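Local coordinates for protein NAGD (Escherichia coli, PDB 2C4N) that removes phosphate from ribonucleotides and probably from a broad range of other phosphorylated compounds, using a divalent metal such as magnesium, at residues 175-187 against 204-216. Residues are numbered along the deposited sequence; the frame is centred on the assembly and turned at random.
With PO4 (phosphate ion), chain C; PO4 (phosphate ion), chain D.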
ATOM      1  N   GLY A 175      -0.032 -20.617   3.080  1.00 17.82           N
ATOM      2  CA  GLY A 175       0.352 -20.672   4.485  1.00 18.55           C
ATOM      3  C   GLY A 175      -0.240 -19.616   5.404  1.00 19.10           C
ATOM      4  O   GLY A 175      -1.020 -18.766   4.971  1.00 18.87           O
ATOM      5  N   LYS A 176       0.132 -19.680   6.683  1.00 16.23           N
ATOM      6  CA  LYS A 176      -0.339 -18.718   7.682  1.00 16.80           C
ATOM      7  C   LYS A 176       0.023 -17.323   7.179  1.00 17.09           C
ATOM      8  O   LYS A 176       1.044 -17.148   6.515  1.00 17.58           O
ATOM      9  CB  LYS A 176       0.364 -18.961   9.024  1.00 16.98           C
ATOM     10  CG  LYS A 176       0.133 -20.329   9.638  1.00 17.35           C
ATOM     11  CD  LYS A 176       1.068 -20.551  10.826  1.00 16.52           C
ATOM     12  CE  LYS A 176       2.513 -20.761  10.372  1.00 17.47           C
ATOM     13  NZ  LYS A 176       3.479 -20.655  11.508  1.00 18.92           N
ATOM     14  N   PRO A 177      -0.774 -16.297   7.525  1.00 18.35           N
ATOM     15  CA  PRO A 177      -1.977 -16.263   8.363  1.00 18.52           C
ATOM     16  C   PRO A 177      -3.279 -16.756   7.727  1.00 19.14           C
ATOM     17  O   PRO A 177      -4.342 -16.662   8.338  1.00 18.47           O
ATOM     18  CB  PRO A 177      -2.061 -14.798   8.772  1.00 19.21           C
ATOM     19  CG  PRO A 177      -1.583 -14.098   7.541  1.00 18.46           C
ATOM     20  CD  PRO A 177      -0.375 -14.929   7.134  1.00 17.89           C
ATOM     21  N   SER A 178      -3.200 -17.281   6.512  1.00 17.85           N
ATOM     22  CA  SER A 178      -4.390 -17.786   5.844  1.00 19.60           C
ATOM     23  C   SER A 178      -5.007 -18.918   6.669  1.00 18.76           C
ATOM     24  O   SER A 178      -4.327 -19.871   7.047  1.00 18.66           O
ATOM     25  CB  SER A 178      -4.031 -18.296   4.448  1.00 36.95           C
ATOM     26  OG  SER A 178      -5.133 -18.956   3.857  1.00 44.79           O
ATOM     27  N   PRO A 179      -6.307 -18.816   6.971  1.00 21.22           N
ATOM     28  CA  PRO A 179      -6.980 -19.855   7.758  1.00 21.16           C
ATOM     29  C   PRO A 179      -7.070 -21.199   7.029  1.00 20.84           C
ATOM     30  O   PRO A 179      -7.186 -22.251   7.655  1.00 20.34           O
ATOM     31  CB  PRO A 179      -8.361 -19.251   8.016  1.00 20.72           C
ATOM     32  CG  PRO A 179      -8.103 -17.774   7.977  1.00 21.46           C
ATOM     33  CD  PRO A 179      -7.180 -17.644   6.798  1.00 19.93           C
ATOM     34  N   TRP A 180      -7.006 -21.170   5.704  1.00 15.47           N
ATOM     35  CA  TRP A 180      -7.119 -22.410   4.941  1.00 17.46           C
ATOM     36  C   TRP A 180      -6.115 -23.494   5.333  1.00 19.35           C
ATOM     37  O   TRP A 180      -6.473 -24.667   5.419  1.00 23.98           O
ATOM     38  CB  TRP A 180      -6.994 -22.149   3.440  1.00 21.72           C
ATOM     39  CG  TRP A 180      -7.306 -23.380   2.651  1.00 21.86           C
ATOM     40  CD1 TRP A 180      -8.542 -23.817   2.271  1.00 21.69           C
ATOM     41  CD2 TRP A 180      -6.379 -24.388   2.237  1.00 21.46           C
ATOM     42  NE1 TRP A 180      -8.443 -25.040   1.651  1.00 22.70           N
ATOM     43  CE2 TRP A 180      -7.125 -25.414   1.618  1.00 23.10           C
ATOM     44  CE3 TRP A 180      -4.988 -24.527   2.336  1.00 21.38           C
ATOM     45  CZ2 TRP A 180      -6.527 -26.568   1.099  1.00 22.48           C
ATOM     46  CZ3 TRP A 180      -4.393 -25.674   1.821  1.00 23.45           C
ATOM     47  CH2 TRP A 180      -5.164 -26.679   1.209  1.00 23.74           C
ATOM     48  N   ILE A 181      -4.861 -23.118   5.570  1.00 19.00           N
ATOM     49  CA  ILE A 181      -3.871 -24.124   5.935  1.00 18.07           C
ATOM     50  C   ILE A 181      -4.224 -24.812   7.252  1.00 14.03           C
ATOM     51  O   ILE A 181      -3.851 -25.960   7.473  1.00 17.29           O
ATOM     52  CB  ILE A 181      -2.444 -23.535   6.010  1.00 18.46           C
ATOM     53  CG1 ILE A 181      -1.427 -24.682   6.057  1.00 18.29           C
ATOM     54  CG2 ILE A 181      -2.298 -22.649   7.237  1.00 18.01           C
ATOM     55  CD1 ILE A 181      -0.002 -24.253   5.828  1.00 20.47           C
ATOM     56  N   ILE A 182      -4.947 -24.113   8.123  1.00 20.55           N
ATOM     57  CA  ILE A 182      -5.369 -24.697   9.391  1.00 20.83           C
ATOM     58  C   ILE A 182      -6.449 -25.734   9.069  1.00 20.32           C
ATOM     59  O   ILE A 182      -6.498 -26.810   9.666  1.00 20.85           O
ATOM     60  CB  ILE A 182      -5.943 -23.618  10.348  1.00 21.15           C
ATOM     61  CG1 ILE A 182      -4.879 -22.548  10.638  1.00 22.12           C
ATOM     62  CG2 ILE A 182      -6.413 -24.262  11.642  1.00 21.56           C
ATOM     63  CD1 ILE A 182      -3.575 -23.097  11.203  1.00 21.53           C
ATOM     64  N   ARG A 183      -7.314 -25.399   8.115  1.00 20.18           N
ATOM     65  CA  ARG A 183      -8.368 -26.313   7.682  1.00 22.76           C
ATOM     66  C   ARG A 183      -7.722 -27.568   7.108  1.00 20.83           C
ATOM     67  O   ARG A 183      -8.153 -28.688   7.389  1.00 21.37           O
ATOM     68  CB  ARG A 183      -9.248 -25.650   6.614  1.00 23.12           C
ATOM     69  CG  ARG A 183     -10.601 -25.189   7.135  1.00 31.58           C
ATOM     70  CD  ARG A 183     -11.371 -26.373   7.696  1.00 39.98           C
ATOM     71  NE  ARG A 183     -12.154 -26.013   8.874  1.00 46.27           N
ATOM     72  CZ  ARG A 183     -12.718 -26.896   9.689  1.00 50.10           C
ATOM     73  NH1 ARG A 183     -12.588 -28.192   9.452  1.00 52.47           N
ATOM     74  NH2 ARG A 183     -13.403 -26.482  10.741  1.00 53.09           N
ATOM     75  N   ALA A 184      -6.683 -27.369   6.303  1.00 20.12           N
ATOM     76  CA  ALA A 184      -5.961 -28.480   5.688  1.00 20.74           C
ATOM     77  C   ALA A 184      -5.333 -29.360   6.762  1.00 20.07           C
ATOM     78  O   ALA A 184      -5.327 -30.582   6.653  1.00 19.45           O
ATOM     79  CB  ALA A 184      -4.881 -27.941   4.752  1.00 17.78           C
ATOM     80  N   ALA A 185      -4.801 -28.729   7.802  1.00 20.25           N
ATOM     81  CA  ALA A 185      -4.179 -29.461   8.899  1.00 20.88           C
ATOM     82  C   ALA A 185      -5.225 -30.281   9.648  1.00 21.40           C
ATOM     83  O   ALA A 185      -4.973 -31.428  10.028  1.00 20.06           O
ATOM     84  CB  ALA A 185      -3.476 -28.490   9.849  1.00 20.89           C
ATOM     85  N   LEU A 186      -6.400 -29.690   9.862  1.00 21.00           N
ATOM     86  CA  LEU A 186      -7.495 -30.383  10.541  1.00 22.74           C
ATOM     87  C   LEU A 186      -7.921 -31.594   9.718  1.00 23.84           C
ATOM     88  O   LEU A 186      -8.148 -32.673  10.256  1.00 23.30           O
ATOM     89  CB  LEU A 186      -8.699 -29.451  10.735  1.00 19.57           C
ATOM     90  CG  LEU A 186      -8.561 -28.272  11.706  1.00 19.89           C
ATOM     91  CD1 LEU A 186      -9.804 -27.396  11.618  1.00 22.71           C
ATOM     92  CD2 LEU A 186      -8.372 -28.781  13.122  1.00 19.89           C
ATOM     93  N   ASN A 187      -8.057 -31.428   8.423  1.00 23.92           N
ATOM     94  CA  ASN A 187      -8.439 -32.519   7.562  1.00 26.78           C
ATOM     95  C   ASN A 187      -7.405 -33.629   7.637  1.00 26.31           C
ATOM     96  O   ASN A 187      -7.728 -34.756   7.547  1.00 26.30           O
ATOM     97  CB  ASN A 187      -8.699 -32.104   6.086  1.00 33.99           C
ATOM     98  CG  ASN A 187      -9.781 -30.989   5.914  1.00 38.24           C
ATOM     99  OD1 ASN A 187     -10.551 -30.713   6.805  1.00 38.21           O
ATOM    100  ND2 ASN A 187      -9.777 -30.343   4.768  1.00 38.48           N
ATOM    101  N   ARG A 204       0.654 -12.711  14.820  1.00 19.23           N
ATOM    102  CA  ARG A 204       0.157 -12.350  13.498  1.00 23.55           C
ATOM    103  C   ARG A 204       0.037 -13.477  12.481  1.00 21.75           C
ATOM    104  O   ARG A 204      -0.448 -13.254  11.374  1.00 21.45           O
ATOM    105  CB  ARG A 204       1.011 -11.213  12.931  1.00 36.88           C
ATOM    106  CG  ARG A 204       0.961  -9.973  13.810  1.00 45.79           C
ATOM    107  CD  ARG A 204       1.822  -8.830  13.297  1.00 53.79           C
ATOM    108  NE  ARG A 204       1.847  -7.732  14.263  1.00 60.86           N
ATOM    109  CZ  ARG A 204       0.822  -6.921  14.513  1.00 64.37           C
ATOM    110  NH1 ARG A 204      -0.327  -7.068  13.862  1.00 65.63           N
ATOM    111  NH2 ARG A 204       0.935  -5.974  15.437  1.00 65.66           N
ATOM    112  N   THR A 205       0.469 -14.679  12.843  1.00 20.52           N
ATOM    113  CA  THR A 205       0.370 -15.802  11.918  1.00 18.80           C
ATOM    114  C   THR A 205      -0.278 -17.033  12.554  1.00 17.66           C
ATOM    115  O   THR A 205      -1.368 -17.437  12.154  1.00 18.25           O
ATOM    116  CB  THR A 205       1.756 -16.164  11.329  1.00 19.17           C
ATOM    117  OG1 THR A 205       2.640 -16.577  12.374  1.00 18.82           O
ATOM    118  CG2 THR A 205       2.367 -14.950  10.618  1.00 19.60           C
ATOM    119  N   ASP A 206       0.376 -17.625  13.549  1.00 14.61           N
ATOM    120  CA  ASP A 206      -0.189 -18.805  14.207  1.00 16.20           C
ATOM    121  C   ASP A 206      -1.503 -18.485  14.907  1.00 15.59           C
ATOM    122  O   ASP A 206      -2.518 -19.151  14.701  1.00 14.98           O
ATOM    123  CB  ASP A 206       0.776 -19.356  15.260  1.00 17.09           C
ATOM    124  CG  ASP A 206       2.139 -19.660  14.699  1.00 16.73           C
ATOM    125  OD1 ASP A 206       2.233 -20.542  13.820  1.00 16.30           O
ATOM    126  OD2 ASP A 206       3.111 -19.012  15.144  1.00 18.04           O
ATOM    127  N   ILE A 207      -1.479 -17.449  15.736  1.00 13.83           N
ATOM    128  CA  ILE A 207      -2.655 -17.079  16.499  1.00 16.01           C
ATOM    129  C   ILE A 207      -3.788 -16.530  15.640  1.00 15.79           C
ATOM    130  O   ILE A 207      -4.938 -16.945  15.794  1.00 17.07           O
ATOM    131  CB  ILE A 207      -2.279 -16.069  17.601  1.00 17.76           C
ATOM    132  CG1 ILE A 207      -1.024 -16.564  18.341  1.00 18.38           C
ATOM    133  CG2 ILE A 207      -3.438 -15.917  18.581  1.00 17.59           C
ATOM    134  CD1 ILE A 207      -1.165 -17.952  18.979  1.00 17.89           C
ATOM    135  N   LEU A 208      -3.462 -15.618  14.729  1.00 19.35           N
ATOM    136  CA  LEU A 208      -4.466 -15.034  13.845  1.00 20.96           C
ATOM    137  C   LEU A 208      -5.161 -16.119  13.018  1.00 19.94           C
ATOM    138  O   LEU A 208      -6.389 -16.132  12.906  1.00 19.74           O
ATOM    139  CB  LEU A 208      -3.822 -14.000  12.914  1.00 20.80           C
ATOM    140  CG  LEU A 208      -4.719 -13.336  11.859  1.00 21.31           C
ATOM    141  CD1 LEU A 208      -5.876 -12.613  12.531  1.00 22.42           C
ATOM    142  CD2 LEU A 208      -3.892 -12.365  11.030  1.00 22.86           C
ATOM    143  N   ALA A 209      -4.381 -17.032  12.446  1.00 20.19           N
ATOM    144  CA  ALA A 209      -4.954 -18.107  11.639  1.00 18.93           C
ATOM    145  C   ALA A 209      -5.810 -19.040  12.486  1.00 18.69           C
ATOM    146  O   ALA A 209      -6.935 -19.378  12.110  1.00 18.06           O
ATOM    147  CB  ALA A 209      -3.847 -18.894  10.951  1.00 17.22           C
ATOM    148  N   GLY A 210      -5.285 -19.452  13.637  1.00 15.83           N
ATOM    149  CA  GLY A 210      -6.038 -20.343  14.501  1.00 17.57           C
ATOM    150  C   GLY A 210      -7.359 -19.726  14.922  1.00 19.22           C
ATOM    151  O   GLY A 210      -8.409 -20.369  14.874  1.00 19.46           O
ATOM    152  N   PHE A 211      -7.304 -18.466  15.332  1.00 17.30           N
ATOM    153  CA  PHE A 211      -8.496 -17.752  15.769  1.00 20.42           C
ATOM    154  C   PHE A 211      -9.572 -17.698  14.686  1.00 19.19           C
ATOM    155  O   PHE A 211     -10.745 -17.996  14.933  1.00 17.91           O
ATOM    156  CB  PHE A 211      -8.121 -16.334  16.200  1.00 26.88           C
ATOM    157  CG  PHE A 211      -9.302 -15.481  16.517  1.00 31.03           C
ATOM    158  CD1 PHE A 211      -9.850 -14.640  15.553  1.00 31.76           C
ATOM    159  CD2 PHE A 211      -9.913 -15.569  17.764  1.00 33.90           C
ATOM    160  CE1 PHE A 211     -10.998 -13.902  15.827  1.00 33.52           C
ATOM    161  CE2 PHE A 211     -11.060 -14.837  18.047  1.00 34.03           C
ATOM    162  CZ  PHE A 211     -11.603 -14.004  17.076  1.00 32.77           C
ATOM    163  N   GLN A 212      -9.167 -17.313  13.485  1.00 19.95           N
ATOM    164  CA  GLN A 212     -10.097 -17.223  12.367  1.00 21.91           C
ATOM    165  C   GLN A 212     -10.681 -18.573  11.978  1.00 20.65           C
ATOM    166  O   GLN A 212     -11.797 -18.642  11.471  1.00 22.74           O
ATOM    167  CB  GLN A 212      -9.401 -16.594  11.161  1.00 27.34           C
ATOM    168  CG  GLN A 212      -8.961 -15.167  11.413  1.00 31.79           C
ATOM    169  CD  GLN A 212      -9.421 -14.225  10.332  1.00 34.24           C
ATOM    170  OE1 GLN A 212      -8.623 -13.742   9.532  1.00 38.08           O
ATOM    171  NE2 GLN A 212     -10.716 -13.963  10.294  1.00 35.24           N
ATOM    172  N   ALA A 213      -9.920 -19.635  12.222  1.00 22.29           N
ATOM    173  CA  ALA A 213     -10.337 -21.000  11.900  1.00 23.29           C
ATOM    174  C   ALA A 213     -11.226 -21.601  12.989  1.00 23.39           C
ATOM    175  O   ALA A 213     -11.749 -22.704  12.836  1.00 25.62           O
ATOM    176  CB  ALA A 213      -9.106 -21.881  11.693  1.00 19.75           C
ATOM    177  N   GLY A 214     -11.383 -20.879  14.094  1.00 23.68           N
ATOM    178  CA  GLY A 214     -12.223 -21.354  15.178  1.00 23.21           C
ATOM    179  C   GLY A 214     -11.512 -22.221  16.199  1.00 22.84           C
ATOM    180  O   GLY A 214     -12.153 -22.930  16.972  1.00 22.25           O
ATOM    181  N   LEU A 215     -10.186 -22.167  16.222  1.00 17.95           N
ATOM    182  CA  LEU A 215      -9.428 -22.975  17.176  1.00 18.09           C
ATOM    183  C   LEU A 215      -9.075 -22.250  18.461  1.00 18.07           C
ATOM    184  O   LEU A 215      -9.003 -21.017  18.502  1.00 17.48           O
ATOM    185  CB  LEU A 215      -8.113 -23.457  16.552  1.00 21.19           C
ATOM    186  CG  LEU A 215      -8.039 -24.686  15.637  1.00 21.79           C
ATOM    187  CD1 LEU A 215      -8.846 -24.457  14.381  1.00 21.12           C
ATOM    188  CD2 LEU A 215      -6.583 -24.954  15.301  1.00 22.50           C
ATOM    189  N   GLU A 216      -8.852 -23.030  19.515  1.00 18.53           N
ATOM    190  CA  GLU A 216      -8.403 -22.469  20.777  1.00 20.49           C
ATOM    191  C   GLU A 216      -6.931 -22.224  20.469  1.00 17.65           C
ATOM    192  O   GLU A 216      -6.319 -22.994  19.727  1.00 15.90           O
ATOM    193  CB  GLU A 216      -8.549 -23.482  21.920  1.00 37.48           C
ATOM    194  CG  GLU A 216      -9.934 -23.531  22.543  1.00 46.10           C
ATOM    195  CD  GLU A 216      -9.994 -24.422  23.771  1.00 50.30           C
ATOM    196  OE1 GLU A 216      -8.972 -25.063  24.106  1.00 48.63           O
ATOM    197  OE2 GLU A 216     -11.074 -24.480  24.398  1.00 53.63           O
TER
HETATM  198  P   PO4 C1252       5.628 -17.512  10.333  1.00 28.29           P
HETATM  199  O1  PO4 C1252       6.578 -18.604  10.006  1.00 27.84           O
HETATM  200  O2  PO4 C1252       6.357 -16.404  10.996  1.00 28.33           O
HETATM  201  O3  PO4 C1252       5.002 -17.013   9.085  1.00 26.29           O
HETATM  202  O4  PO4 C1252       4.574 -18.025  11.240  1.00 24.95           O
HETATM  203  P   PO4 D1253       7.398 -21.506  11.243  1.00 30.33           P
HETATM  204  O1  PO4 D1253       7.515 -22.938  11.619  1.00 31.58           O
HETATM  205  O2  PO4 D1253       6.107 -21.276  10.552  1.00 24.92           O
HETATM  206  O3  PO4 D1253       7.464 -20.671  12.454  1.00 26.21           O
HETATM  207  O4  PO4 D1253       8.521 -21.144  10.341  1.00 32.83           O
HETATM  208  O   HOH W   1     -11.771 -23.697  10.125  1.00 38.84           O
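K176 and D206 join the two segments at the phosphate end by a salt bridge, NZ to OD1 at 2.6 Å. The lysine nitrogen meets the syn side of the carboxylate but lies 32° out of its plane. K176 CD already lies beside D206 OD1, and the bend after it (chi3 -72°) carries CE and NZ round to the anions: D206, D9 and two phosphate ions, probably from the crystallisation liquor. The chain C phosphate also accepts from T205, OG1 to its O4 at 2.7 Å. D206 OD2 is held by N202 N, and K176 N is bonded to N43, so both charged residues are tied to neighbouring loops. This fits the lysine of a HAD phosphatase, which probably balances negative charge around the nucleophile and substrate phosphate; K176 and T205 are thought to bind substrate.

Behind this polar end the packing is close and apolar. The cis peptide before P177 marks the turn where A209 CB lies 3.5 Å from P177 O. I182 then faces two small residues: its CG1 reaches A209 CB, while CG2, anti to the backbone N, rests 3.6 Å from A213 CB. Beyond the Schellman motif at G214, L215 crosses I182 obliquely, both its methyls on CG2.

The P177 flank is more open: P177 and L208 are both partly exposed, and L208 touches through CD2 alone (3.8 Å from P177 CB). At the other flank, still buried, one water bridges R183 NE and A213 O. P179 CG lies 3.6 Å from Q212 CB, and both residues also pack against a second subunit, where W180 stacks on F211 of that subunit. On the inner side, I182 and L215 both rest on strands 5-9 and 196-200, so helices 180-189 and 203-212 pack together over the parallel core sheet.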